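Local coordinates for protein FTT_1639c (Francisella tularensis subsp. tularensis, PDB 7KZW) that is of unknown function and is represented here by the beta-rich C-terminal part of a protein that probably spans the membrane, at residues F48-Y53 and G79-Y84. The protein carries 3 engineered substitutions. Residues are numbered along the deposited sequence; the frame is centred on the assembly and turned at random.
Sequences FLVNIY and GSFTAY
The ring of Phe81 lies flat beside Val50, and this pairing carries the apolar side of an antiparallel strand ladder. Val50 CB sits over one face of the Phe81 ring, 3.9 Å from its centroid and 18° off the normal, a CH-pi contact. At the ring tip, Val50 CG1 reaches Phe81 CZ (3.6 Å). Ile52 comes in at the edge, its CG2 3.6 Å from Phe81 CE1 near the ring plane, the two side chains running at about a right angle to each other. With chi1 at 54°, Phe81 CG stands over its own backbone, flanked by N and C, which swings the ring across toward strand 48-58. Farther along the same face, Val50 CG2 touches Ala83 CB at 4.2 Å. Beneath these side chains, Phe48–Ala83, Val50–Phe81 and Ile52–Gly79 form three hydrogen-bonded pairs, each closed by two backbone bonds; Val50 N to Phe81 O is 2.8 Å and runs nearly along the C=O axis. The intervening pairs, Leu49–Thr82 and Asn51–Ser80, turn to the more exposed face, where Asn51 ND2 approaches Ser80 CB at 3.6 Å. Strand 79-83 is one of the two outermost strands of the sheet within this chain, and strand 102-111 flanks strand 48-58 on its other side. On the apolar face, strands 90-97 and 72-75 supply Leu92 and Ile75 against Phe81, whose ring also stacks with Tyr64 from strand 60-65.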
# COMPACT_ATOMS: atom_id res chain seq x y z
N PHE A 48 0.49 6.31 10.60
CA PHE A 48 -0.55 5.35 10.25
C PHE A 48 -0.27 4.04 10.96
O PHE A 48 0.87 3.52 10.88
CB PHE A 48 -0.58 5.10 8.74
CG PHE A 48 -1.16 6.26 7.96
CD1 PHE A 48 -0.50 7.46 7.82
CD2 PHE A 48 -2.40 6.10 7.31
CE1 PHE A 48 -1.05 8.49 7.07
CE2 PHE A 48 -2.97 7.16 6.55
CZ PHE A 48 -2.27 8.37 6.46
N LEU A 49 -1.21 3.57 11.77
CA LEU A 49 -1.07 2.34 12.53
C LEU A 49 -1.85 1.32 11.72
O LEU A 49 -3.07 1.45 11.52
CB LEU A 49 -1.62 2.53 13.94
CG LEU A 49 -0.92 3.69 14.65
CD1 LEU A 49 -1.63 3.86 16.01
CD2 LEU A 49 0.60 3.42 14.90
N VAL A 50 -1.14 0.35 11.14
CA VAL A 50 -1.68 -0.46 10.06
C VAL A 50 -1.73 -1.91 10.49
O VAL A 50 -0.78 -2.45 11.03
CB VAL A 50 -0.85 -0.32 8.78
CG1 VAL A 50 -1.58 -1.10 7.63
CG2 VAL A 50 -0.64 1.14 8.43
N ASN A 51 -2.87 -2.56 10.23
CA ASN A 51 -2.97 -3.99 10.36
C ASN A 51 -3.24 -4.56 8.97
O ASN A 51 -4.17 -4.11 8.28
CB ASN A 51 -4.21 -4.34 11.19
CG ASN A 51 -3.96 -4.28 12.64
OD1 ASN A 51 -4.34 -3.29 13.32
ND2 ASN A 51 -3.36 -5.36 13.16
N ILE A 52 -2.44 -5.51 8.53
CA ILE A 52 -2.76 -6.19 7.29
C ILE A 52 -2.94 -7.69 7.54
O ILE A 52 -2.46 -8.24 8.54
CB ILE A 52 -1.72 -5.98 6.21
CG1 ILE A 52 -0.48 -6.81 6.53
CG2 ILE A 52 -1.40 -4.51 6.10
CD1 ILE A 52 0.41 -6.99 5.32
N TYR A 53 -3.77 -8.29 6.68
CA TYR A 53 -4.13 -9.70 6.79
C TYR A 53 -3.88 -10.26 5.42
O TYR A 53 -4.29 -9.65 4.42
CB TYR A 53 -5.62 -9.82 7.19
CG TYR A 53 -5.96 -9.06 8.44
CD1 TYR A 53 -6.28 -7.68 8.35
CD2 TYR A 53 -5.85 -9.64 9.68
CE1 TYR A 53 -6.54 -6.92 9.49
CE2 TYR A 53 -6.08 -8.88 10.83
CZ TYR A 53 -6.43 -7.53 10.70
OH TYR A 53 -6.68 -6.82 11.88
N GLY A 79 0.10 -9.02 9.81
CA GLY A 79 0.87 -8.40 10.87
C GLY A 79 0.50 -6.94 10.97
O GLY A 79 -0.28 -6.41 10.20
N SER A 80 1.12 -6.28 11.91
CA SER A 80 0.83 -4.88 12.16
C SER A 80 2.12 -4.08 12.11
O SER A 80 3.22 -4.59 12.40
CB SER A 80 0.14 -4.64 13.53
OG SER A 80 1.02 -4.90 14.62
N PHE A 81 1.99 -2.83 11.73
CA PHE A 81 3.19 -1.99 11.60
C PHE A 81 2.80 -0.52 11.63
O PHE A 81 1.63 -0.16 11.45
CB PHE A 81 4.00 -2.31 10.32
CG PHE A 81 3.19 -2.24 9.02
CD1 PHE A 81 2.42 -3.33 8.60
CD2 PHE A 81 3.17 -1.09 8.24
CE1 PHE A 81 1.69 -3.27 7.44
CE2 PHE A 81 2.43 -1.04 7.07
CZ PHE A 81 1.70 -2.10 6.67
N THR A 82 3.82 0.32 11.76
CA THR A 82 3.66 1.78 11.67
C THR A 82 4.20 2.27 10.34
O THR A 82 5.29 1.87 9.94
CB THR A 82 4.45 2.44 12.77
OG1 THR A 82 4.12 1.83 14.01
CG2 THR A 82 4.13 3.99 12.81
N ALA A 83 3.44 3.10 9.65
CA ALA A 83 3.81 3.61 8.32
C ALA A 83 3.55 5.10 8.21
O ALA A 83 2.72 5.66 8.96
CB ALA A 83 2.96 2.92 7.25
N TYR A 84 4.30 5.75 7.34
CA TYR A 84 4.20 7.18 7.12
C TYR A 84 4.02 7.42 5.64
O TYR A 84 4.49 6.66 4.81
CB TYR A 84 5.49 7.86 7.58
CG TYR A 84 5.68 7.72 9.07
CD1 TYR A 84 6.34 6.62 9.60
CD2 TYR A 84 5.16 8.67 9.93
CE1 TYR A 84 6.49 6.48 10.99
CE2 TYR A 84 5.27 8.52 11.31
CZ TYR A 84 5.97 7.45 11.80
OH TYR A 84 6.13 7.29 13.18